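Local coordinates for protein 4'-phospho-dehydrooxetanocin synthase (Bacillus megaterium, PDB 5UL3) that catalyses the oxidative ring contraction of dAMP to an oxetane aldehyde in oxetanocin A biosynthesis, using a [4Fe-4S] cluster, S-adenosylmethionine and cobalamin, at residues F45-I50 with L61-D66; S67-V72 with Y102-S107; F605-T610 with N723-W728. All blocks are in the same frame, centred on the assembly; numbering follows the deposited sequence.

Contact 1. Residues F45-I50 with L61-D66; sequences FDYKRI and LYVIED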
loop_
_atom_site.group_PDB
_atom_site.type_symbol
_atom_site.label_atom_id
_atom_site.label_comp_id
_atom_site.label_asym_id
_atom_site.label_seq_id
_atom_site.Cartn_x
_atom_site.Cartn_y
_atom_site.Cartn_z
ATOM N N PHE A 45 0.531 9.555 48.709
ATOM C CA PHE A 45 1.105 8.525 47.851
ATOM C C PHE A 45 2.401 9.045 47.243
ATOM O O PHE A 45 2.387 10.031 46.497
ATOM C CB PHE A 45 0.128 8.120 46.742
ATOM C CG PHE A 45 0.481 6.827 46.058
ATOM C CD1 PHE A 45 1.576 6.077 46.468
ATOM C CD2 PHE A 45 -0.284 6.361 45.002
ATOM C CE1 PHE A 45 1.901 4.890 45.837
ATOM C CE2 PHE A 45 0.034 5.173 44.368
ATOM C CZ PHE A 45 1.129 4.438 44.785
ATOM N N ASP A 46 3.523 8.401 47.555
ATOM C CA ASP A 46 4.784 8.688 46.893
ATOM C C ASP A 46 5.322 7.416 46.249
ATOM O O ASP A 46 5.141 6.310 46.770
ATOM C CB ASP A 46 5.823 9.271 47.857
ATOM C CG ASP A 46 6.988 9.927 47.128
ATOM O OD1 ASP A 46 6.764 10.951 46.440
ATOM O OD2 ASP A 46 8.125 9.416 47.236
ATOM N N TYR A 47 5.981 7.588 45.103
ATOM C CA TYR A 47 6.455 6.476 44.296
ATOM C C TYR A 47 7.806 6.839 43.702
ATOM O O TYR A 47 8.178 8.012 43.628
ATOM C CB TYR A 47 5.456 6.130 43.181
ATOM C CG TYR A 47 5.275 7.235 42.158
ATOM C CD1 TYR A 47 6.110 7.330 41.050
ATOM C CD2 TYR A 47 4.274 8.187 42.306
ATOM C CE1 TYR A 47 5.954 8.345 40.120
ATOM C CE2 TYR A 47 4.104 9.199 41.376
ATOM C CZ TYR A 47 4.947 9.277 40.287
ATOM O OH TYR A 47 4.787 10.288 39.362
ATOM N N LYS A 48 8.530 5.816 43.251
ATOM C CA LYS A 48 9.857 6.043 42.686
ATOM C C LYS A 48 9.830 6.201 41.170
ATOM O O LYS A 48 10.467 7.109 40.630
ATOM C CB LYS A 48 10.804 4.906 43.082
ATOM C CG LYS A 48 11.389 5.071 44.480
ATOM C CD LYS A 48 12.586 4.157 44.697
ATOM C CE LYS A 48 13.387 4.585 45.923
ATOM N NZ LYS A 48 14.610 3.751 46.095
ATOM N N ARG A 49 9.115 5.332 40.459
ATOM C CA ARG A 49 9.029 5.495 39.014
ATOM C C ARG A 49 7.748 4.849 38.511
ATOM O O ARG A 49 7.096 4.075 39.217
ATOM C CB ARG A 49 10.266 4.923 38.303
ATOM C CG ARG A 49 10.430 3.420 38.382
ATOM C CD ARG A 49 11.717 2.987 37.679
ATOM N NE ARG A 49 11.627 1.638 37.118
ATOM C CZ ARG A 49 11.262 1.363 35.865
ATOM N NH1 ARG A 49 11.216 0.102 35.450
ATOM N NH2 ARG A 49 10.943 2.341 35.021
ATOM N N ILE A 50 7.362 5.222 37.289
ATOM C CA ILE A 50 6.189 4.651 36.648
ATOM C C ILE A 50 6.578 4.169 35.258
ATOM O O ILE A 50 7.572 4.605 34.674
ATOM C CB ILE A 50 5.000 5.632 36.549
ATOM C CG1 ILE A 50 5.351 6.822 35.664
ATOM C CG2 ILE A 50 4.551 6.094 37.925
ATOM C CD1 ILE A 50 4.145 7.399 34.975
ATOM N N LEU A 61 -0.675 0.705 33.612
ATOM C CA LEU A 61 0.255 1.540 34.359
ATOM C C LEU A 61 0.851 0.745 35.517
ATOM O O LEU A 61 0.115 0.103 36.274
ATOM C CB LEU A 61 -0.454 2.790 34.892
ATOM C CG LEU A 61 0.356 3.669 35.834
ATOM C CD1 LEU A 61 1.547 4.283 35.121
ATOM C CD2 LEU A 61 -0.540 4.751 36.428
ATOM N N TYR A 62 2.174 0.768 35.628
ATOM C CA TYR A 62 2.885 0.255 36.792
ATOM C C TYR A 62 3.384 1.441 37.603
ATOM O O TYR A 62 4.050 2.329 37.065
ATOM C CB TYR A 62 4.063 -0.636 36.387
ATOM C CG TYR A 62 3.651 -1.764 35.483
ATOM C CD1 TYR A 62 3.541 -1.577 34.104
ATOM C CD2 TYR A 62 3.368 -3.019 36.003
ATOM C CE1 TYR A 62 3.142 -2.634 33.273
ATOM C CE2 TYR A 62 2.980 -4.065 35.186
ATOM C CZ TYR A 62 2.871 -3.869 33.830
ATOM O OH TYR A 62 2.474 -4.927 33.046
ATOM N N VAL A 63 3.048 1.463 38.883
ATOM C CA VAL A 63 3.584 2.450 39.811
ATOM C C VAL A 63 4.536 1.698 40.728
ATOM O O VAL A 63 4.105 0.853 41.518
ATOM C CB VAL A 63 2.480 3.157 40.608
ATOM C CG1 VAL A 63 3.076 4.332 41.394
ATOM C CG2 VAL A 63 1.383 3.634 39.670
ATOM N N ILE A 64 5.833 1.960 40.586
ATOM C CA ILE A 64 6.852 1.277 41.373
ATOM C C ILE A 64 7.129 2.140 42.601
ATOM O O ILE A 64 7.814 3.161 42.508
ATOM C CB ILE A 64 8.122 1.031 40.561
ATOM C CG1 ILE A 64 7.813 0.151 39.338
ATOM C CG2 ILE A 64 9.177 0.381 41.438
ATOM C CD1 ILE A 64 9.021 -0.120 38.472
ATOM N N GLU A 65 6.585 1.735 43.755
ATOM C CA GLU A 65 6.901 2.419 45.010
ATOM C C GLU A 65 8.363 2.196 45.353
ATOM O O GLU A 65 9.146 3.146 45.405
ATOM C CB GLU A 65 6.011 1.935 46.149
ATOM C CG GLU A 65 4.717 2.703 46.285
ATOM C CD GLU A 65 4.080 2.509 47.645
ATOM O OE1 GLU A 65 4.784 2.707 48.659
ATOM O OE2 GLU A 65 2.885 2.149 47.702
ATOM N N ASP A 66 8.754 0.927 45.495
ATOM C CA ASP A 66 10.106 0.458 45.197
ATOM C C ASP A 66 9.986 -0.944 44.592
ATOM O O ASP A 66 8.896 -1.384 44.213
ATOM C CB ASP A 66 11.014 0.525 46.438
ATOM C CG ASP A 66 10.668 -0.509 47.502
ATOM O OD1 ASP A 66 9.616 -1.177 47.416
ATOM O OD2 ASP A 66 11.472 -0.647 48.445
#

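Contact 2. Residues S67-V72 with Y102-S107; sequences SSKIHV and YKCFLS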
loop_
_atom_site.group_PDB
_atom_site.type_symbol
_atom_site.label_atom_id
_atom_site.label_comp_id
_atom_site.label_asym_id
_atom_site.label_seq_id
_atom_site.Cartn_x
_atom_site.Cartn_y
_atom_site.Cartn_z
ATOM N N SER A 67 11.108 -1.664 44.498
ATOM C CA SER A 67 11.077 -2.997 43.901
ATOM C C SER A 67 10.267 -3.999 44.718
ATOM O O SER A 67 9.923 -5.063 44.191
ATOM C CB SER A 67 12.500 -3.529 43.703
ATOM O OG SER A 67 13.075 -3.946 44.928
ATOM N N SER A 68 9.946 -3.687 45.976
ATOM C CA SER A 68 9.197 -4.590 46.842
ATOM C C SER A 68 7.721 -4.228 46.954
ATOM O O SER A 68 6.967 -4.973 47.585
ATOM C CB SER A 68 9.819 -4.617 48.244
ATOM O OG SER A 68 9.608 -3.389 48.918
ATOM N N LYS A 69 7.301 -3.107 46.372
ATOM C CA LYS A 69 5.896 -2.706 46.310
ATOM C C LYS A 69 5.627 -2.124 44.926
ATOM O O LYS A 69 6.062 -1.006 44.634
ATOM C CB LYS A 69 5.570 -1.691 47.406
ATOM C CG LYS A 69 4.095 -1.555 47.721
ATOM C CD LYS A 69 3.885 -0.769 49.010
ATOM C CE LYS A 69 2.411 -0.682 49.376
ATOM N NZ LYS A 69 2.196 0.151 50.596
ATOM N N ILE A 70 4.907 -2.874 44.088
ATOM C CA ILE A 70 4.606 -2.489 42.707
ATOM C C ILE A 70 3.092 -2.528 42.514
ATOM O O ILE A 70 2.474 -3.591 42.652
ATOM C CB ILE A 70 5.299 -3.424 41.696
ATOM C CG1 ILE A 70 6.821 -3.343 41.834
ATOM C CG2 ILE A 70 4.845 -3.127 40.249
ATOM C CD1 ILE A 70 7.549 -4.400 41.034
ATOM N N HIS A 71 2.497 -1.377 42.190
ATOM C CA HIS A 71 1.070 -1.297 41.888
ATOM C C HIS A 71 0.858 -1.436 40.391
ATOM O O HIS A 71 1.628 -0.889 39.605
ATOM C CB HIS A 71 0.482 0.039 42.331
ATOM C CG HIS A 71 0.713 0.359 43.774
ATOM N ND1 HIS A 71 -0.197 0.046 44.760
ATOM C CD2 HIS A 71 1.745 0.977 44.391
ATOM C CE1 HIS A 71 0.272 0.448 45.928
ATOM N NE2 HIS A 71 1.448 1.018 45.731
ATOM N N VAL A 72 -0.207 -2.128 40.006
ATOM C CA VAL A 72 -0.525 -2.333 38.596
ATOM C C VAL A 72 -1.983 -1.957 38.372
ATOM O O VAL A 72 -2.878 -2.517 39.021
ATOM C CB VAL A 72 -0.264 -3.783 38.150
ATOM C CG1 VAL A 72 -0.372 -3.898 36.617
ATOM C CG2 VAL A 72 1.110 -4.255 38.628
ATOM N N TYR A 102 -6.768 -3.897 39.426
ATOM C CA TYR A 102 -5.684 -3.369 40.231
ATOM C C TYR A 102 -5.076 -4.501 41.042
ATOM O O TYR A 102 -5.760 -5.455 41.422
ATOM C CB TYR A 102 -6.150 -2.250 41.181
ATOM C CG TYR A 102 -5.124 -1.885 42.234
ATOM C CD1 TYR A 102 -4.080 -1.033 41.939
ATOM C CD2 TYR A 102 -5.193 -2.421 43.523
ATOM C CE1 TYR A 102 -3.134 -0.701 42.892
ATOM C CE2 TYR A 102 -4.249 -2.100 44.485
ATOM C CZ TYR A 102 -3.226 -1.238 44.169
ATOM O OH TYR A 102 -2.281 -0.911 45.116
ATOM N N LYS A 103 -3.777 -4.389 41.300
ATOM C CA LYS A 103 -3.111 -5.346 42.173
ATOM C C LYS A 103 -1.815 -4.721 42.660
ATOM O O LYS A 103 -1.106 -4.070 41.889
ATOM C CB LYS A 103 -2.845 -6.675 41.455
ATOM C CG LYS A 103 -2.000 -7.678 42.251
ATOM C CD LYS A 103 -2.841 -8.755 42.893
ATOM C CE LYS A 103 -1.985 -9.693 43.743
ATOM N NZ LYS A 103 -2.837 -10.495 44.664
ATOM N N CYS A 104 -1.525 -4.892 43.947
ATOM C CA CYS A 104 -0.238 -4.500 44.499
ATOM C C CYS A 104 0.576 -5.767 44.747
ATOM O O CYS A 104 0.110 -6.683 45.433
ATOM C CB CYS A 104 -0.414 -3.699 45.789
ATOM S SG CYS A 104 1.126 -3.007 46.363
ATOM N N PHE A 105 1.772 -5.826 44.169
ATOM C CA PHE A 105 2.659 -6.975 44.300
ATOM C C PHE A 105 3.733 -6.648 45.328
ATOM O O PHE A 105 4.471 -5.671 45.169
ATOM C CB PHE A 105 3.287 -7.344 42.956
ATOM C CG PHE A 105 2.320 -7.975 42.009
ATOM C CD1 PHE A 105 1.898 -9.279 42.209
ATOM C CD2 PHE A 105 1.805 -7.258 40.935
ATOM C CE1 PHE A 105 0.994 -9.871 41.356
ATOM C CE2 PHE A 105 0.888 -7.846 40.084
ATOM C CZ PHE A 105 0.491 -9.155 40.288
ATOM N N LEU A 106 3.818 -7.467 46.376
ATOM C CA LEU A 106 4.667 -7.201 47.530
ATOM C C LEU A 106 5.830 -8.181 47.564
ATOM O O LEU A 106 5.630 -9.392 47.425
ATOM C CB LEU A 106 3.851 -7.301 48.820
ATOM C CG LEU A 106 2.633 -6.385 48.865
ATOM C CD1 LEU A 106 1.702 -6.773 50.008
ATOM C CD2 LEU A 106 3.092 -4.958 49.015
ATOM N N SER A 107 7.043 -7.650 47.746
ATOM C CA SER A 107 8.262 -8.455 47.833
ATOM C C SER A 107 8.412 -9.402 46.644
ATOM O O SER A 107 8.795 -10.567 46.789
ATOM C CB SER A 107 8.301 -9.215 49.160
ATOM O OG SER A 107 8.218 -8.275 50.218
HETATM O O HOH W 1 7.077 -6.423 44.642
#

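Contact 3. Residues F605-T610 with N723-W728; sequences FGVMYT and NTLKRW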
loop_
_atom_site.group_PDB
_atom_site.type_symbol
_atom_site.label_atom_id
_atom_site.label_comp_id
_atom_site.label_asym_id
_atom_site.label_seq_id
_atom_site.Cartn_x
_atom_site.Cartn_y
_atom_site.Cartn_z
ATOM N N PHE A 605 4.884 15.065 -19.587
ATOM C CA PHE A 605 4.798 14.941 -18.139
ATOM C C PHE A 605 4.663 16.302 -17.465
ATOM O O PHE A 605 3.828 16.480 -16.573
ATOM C CB PHE A 605 6.019 14.206 -17.591
ATOM C CG PHE A 605 5.983 14.059 -16.105
ATOM C CD1 PHE A 605 5.323 12.991 -15.529
ATOM C CD2 PHE A 605 6.550 15.018 -15.283
ATOM C CE1 PHE A 605 5.258 12.866 -14.151
ATOM C CE2 PHE A 605 6.490 14.897 -13.909
ATOM C CZ PHE A 605 5.842 13.820 -13.347
ATOM N N GLY A 606 5.486 17.269 -17.871
ATOM C CA GLY A 606 5.499 18.549 -17.168
ATOM C C GLY A 606 4.175 19.280 -17.267
ATOM O O GLY A 606 3.627 19.749 -16.260
ATOM N N VAL A 607 3.636 19.377 -18.483
ATOM C CA VAL A 607 2.369 20.071 -18.693
ATOM C C VAL A 607 1.223 19.313 -18.027
ATOM O O VAL A 607 0.373 19.909 -17.358
ATOM C CB VAL A 607 2.112 20.277 -20.198
ATOM C CG1 VAL A 607 0.762 20.906 -20.422
ATOM C CG2 VAL A 607 3.192 21.145 -20.814
ATOM N N MET A 608 1.170 17.987 -18.200
ATOM C CA MET A 608 0.069 17.243 -17.589
ATOM C C MET A 608 0.178 17.199 -16.067
ATOM O O MET A 608 -0.851 17.226 -15.369
ATOM C CB MET A 608 -0.009 15.828 -18.164
ATOM C CG MET A 608 -0.417 15.802 -19.630
ATOM S SD MET A 608 -1.748 16.939 -20.089
ATOM C CE MET A 608 -3.061 16.419 -18.970
ATOM N N TYR A 609 1.397 17.144 -15.523
ATOM C CA TYR A 609 1.538 17.263 -14.076
ATOM C C TYR A 609 1.005 18.606 -13.592
ATOM O O TYR A 609 0.323 18.685 -12.562
ATOM C CB TYR A 609 3.004 17.099 -13.672
ATOM C CG TYR A 609 3.285 17.319 -12.196
ATOM C CD1 TYR A 609 3.238 16.261 -11.298
ATOM C CD2 TYR A 609 3.615 18.579 -11.708
ATOM C CE1 TYR A 609 3.503 16.454 -9.950
ATOM C CE2 TYR A 609 3.881 18.780 -10.364
ATOM C CZ TYR A 609 3.826 17.715 -9.491
ATOM O OH TYR A 609 4.090 17.910 -8.153
ATOM N N THR A 610 1.300 19.672 -14.331
ATOM C CA THR A 610 0.848 21.002 -13.927
ATOM C C THR A 610 -0.676 21.109 -13.971
ATOM O O THR A 610 -1.296 21.642 -13.043
ATOM C CB THR A 610 1.490 22.054 -14.824
ATOM O OG1 THR A 610 2.913 21.920 -14.754
ATOM C CG2 THR A 610 1.086 23.472 -14.375
ATOM N N ASN A 723 4.810 28.394 -18.206
ATOM C CA ASN A 723 6.185 27.965 -18.469
ATOM C C ASN A 723 6.230 26.581 -19.108
ATOM O O ASN A 723 6.975 26.364 -20.070
ATOM C CB ASN A 723 7.009 27.974 -17.179
ATOM C CG ASN A 723 7.254 29.379 -16.640
ATOM O OD1 ASN A 723 7.169 30.364 -17.373
ATOM N ND2 ASN A 723 7.565 29.469 -15.352
ATOM N N THR A 724 5.463 25.617 -18.579
ATOM C CA THR A 724 5.514 24.281 -19.170
ATOM C C THR A 724 4.883 24.245 -20.560
ATOM O O THR A 724 5.359 23.507 -21.429
ATOM C CB THR A 724 4.859 23.232 -18.250
ATOM O OG1 THR A 724 3.477 23.554 -18.010
ATOM C CG2 THR A 724 5.616 23.135 -16.923
ATOM N N LEU A 725 3.832 25.031 -20.809
ATOM C CA LEU A 725 3.285 25.098 -22.163
ATOM C C LEU A 725 4.324 25.640 -23.143
ATOM O O LEU A 725 4.540 25.068 -24.219
ATOM C CB LEU A 725 2.022 25.967 -22.190
ATOM C CG LEU A 725 0.695 25.399 -21.670
ATOM C CD1 LEU A 725 -0.350 26.534 -21.642
ATOM C CD2 LEU A 725 0.231 24.265 -22.554
ATOM N N LYS A 726 4.984 26.743 -22.778
ATOM C CA LYS A 726 5.976 27.348 -23.666
ATOM C C LYS A 726 7.070 26.350 -24.017
ATOM O O LYS A 726 7.446 26.207 -25.189
ATOM C CB LYS A 726 6.580 28.592 -23.006
ATOM C CG LYS A 726 7.593 29.320 -23.882
ATOM C CD LYS A 726 8.145 30.535 -23.153
ATOM C CE LYS A 726 8.957 31.408 -24.118
ATOM N NZ LYS A 726 9.476 32.640 -23.462
ATOM N N ARG A 727 7.574 25.635 -23.011
ATOM C CA ARG A 727 8.581 24.608 -23.246
ATOM C C ARG A 727 8.039 23.485 -24.120
ATOM O O ARG A 727 8.730 23.016 -25.035
ATOM C CB ARG A 727 9.072 24.062 -21.905
ATOM C CG ARG A 727 10.272 23.141 -21.999
ATOM C CD ARG A 727 10.727 22.741 -20.603
ATOM N NE ARG A 727 10.651 23.892 -19.709
ATOM C CZ ARG A 727 11.627 24.780 -19.544
ATOM N NH1 ARG A 727 11.458 25.804 -18.719
ATOM N NH2 ARG A 727 12.772 24.641 -20.204
ATOM N N TRP A 728 6.801 23.041 -23.863
ATOM C CA TRP A 728 6.220 21.956 -24.659
ATOM C C TRP A 728 6.192 22.312 -26.142
ATOM O O TRP A 728 6.599 21.511 -26.997
ATOM C CB TRP A 728 4.806 21.620 -24.174
ATOM C CG TRP A 728 4.315 20.301 -24.744
ATOM C CD1 TRP A 728 4.401 19.070 -24.151
ATOM C CD2 TRP A 728 3.708 20.084 -26.026
ATOM N NE1 TRP A 728 3.873 18.102 -24.981
ATOM C CE2 TRP A 728 3.444 18.697 -26.138
ATOM C CE3 TRP A 728 3.357 20.923 -27.089
ATOM C CZ2 TRP A 728 2.839 18.137 -27.262
ATOM C CZ3 TRP A 728 2.761 20.364 -28.208
ATOM C CH2 TRP A 728 2.510 18.986 -28.286
#

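Contact 1. Residues F45-I50 with L61-D66
R49 and I64 form the hydrogen-bonded antiparallel pair at the start of a beta hairpin, and their side chains lie alongside each other, pointing the same way. From CB, the arginine puts CG 3.8 Å from CD1 of I64; its chi1 of 67° sets CG between the backbone N and carbonyl carbon. The chain runs extended, CD passing the methyl at longer range, to NE, 3.4 Å from CD1. That methyl also covers one face of the guanidinium, with CZ 3.7 Å away and NH1 as close. A long aliphatic stem ending in a flat cation suits this place: carbon packs on isoleucine, while NE bonds the hydroxyl of Y112 and NH1 the carbonyl of L115.

The backbone is irregular here. K48 N (2.8 Å) and R49 N (3.3 Å) both donate to I64 O, within the plane of that carbonyl, so two residues face one in a classic beta bulge. R49 O accepts from I64 N at 2.8 Å.

On the other face of the sheet, branched V63 packs beside Y47 and F45: its CG1 meets CB of Y47 at 3.5 Å, and the less well-ordered F45 ring approaches it tip to tip. I50 packs against L61 CD1. E65 passes CG to the edge of the F45 ring, while its OE2 bonds H71.

The hairpin of strands 49-53 and 60-64 is the first half of a four-stranded antiparallel sheet. Helices 7-21 and 28-39 cover the face bearing I50 and V63, helix 109-115 packs on the face of I64, and strand 69-73 continues the sheet beyond 60-64.

Contact 2. Residues S67-V72 with Y102-S107
Regular antiparallel pairing joins the last two strands of the four-stranded sheet, with H71 and C104 as a non-hydrogen-bonded pair between I70–F105 and V72–K103. The latter two pairs each carry two backbone bonds; F105 N reaches I70 O at 2.8 Å in an almost straight line, 175° at the hydrogen. F105 O accepts from I70 N and also from a water, 2.8 Å away.

C104 shares a sheet face with H71. Its sulfur, set anti to the backbone N by a chi1 of -172°, stands 3.9 Å from the centre of the imidazole, over the ring face and displaced toward the rim. A small, polarisable thiol fits this place over an imidazole face. Y102 comes alongside H71 instead, rim to rim, with the two planes only 26° apart. Its OH lies at the edge of the imidazole and is placed 2.3 Å from H71 ND1, shorter than a normal hydrogen bond, so the length is doubtful; either group could be the donor.

The opposite face, bearing I70, V72, K103 and F105, is mainly hydrocarbon. CG2 of V72 meets the edge of the F105 ring, 3.9 Å from CD2, and CG of K103 lies over one face of that ring, so the lysine stem serves as an apolar cover. Beta-branched valine and an aromatic both suit an extended strand with a buried side.

Strand 102-106 is the outermost on this side of the sheet, and strand 60-64 flanks 69-73 on its other side. L111 and L115 of helix 109-115 close over I70, L111 also reaches F105, and W88 and W92 each meet the F105 ring edge-to-face.

Contact 3. Residues F605-T610 with N723-W728
V607 and T724 bring the two helices together, and van der Waals packing carries almost all of the contact. The CG2 methyl of V607 reaches between T724 and W728, one turn apart: it lies 3.3 Å from T724 O and 3.8 Å from W728 CB. Its other branch, CG1, meets CD2 of L725 at 4.0 Å, the two side chains crossing at about a right angle. Compact, beta-branched valine thus offers one methyl to each of two neighbouring surfaces. G606 has no side chain, and the CG2 methyl of T724 approaches its carbonyl oxygen; T610 OG1 is 3.7 Å from that methyl.

Polar groups are satisfied mainly within their own helices. With OG1 anti to its carbonyl carbon (chi1 -57°), T610 donates to G606 O at 2.7 Å; the backbone N of T610 reaches the same oxygen from the opposite face of its plane. T724 OG1 likewise bonds R720 O, whereas W728 NE1 spans the interface to N604.

Helices 588-617 and 720-730 belong to the mostly helical C-terminal region; their segments run roughly antiparallel, axes 8.7 Å apart, and helix 683-709 packs on V607 and W728 through L701.

Contact 1 pairs strand 49-53 with 60-64 and contact 2 pairs 69-73 with 102-106; 60-64 and 69-73 are neighbours in one sheet, the contact centres about 9 Å apart. H71 of contact 2 reaches into contact 1: its N donates to V63 O, its NE2 bonds E65 OE2 and its ring packs on F45. Contact 3 is separate, its nearest atoms about 44 Å from contact 1 and 50 Å from contact 2. Backbone hydrogen bonds knit the sheet contacts, both only partly buried, with polar or charged side chains mixed among the hydrocarbon. Contact 3 is more fully buried yet covers less area, and relies on methyl packing between helices. None lies at the cobalamin or iron-sulfur site.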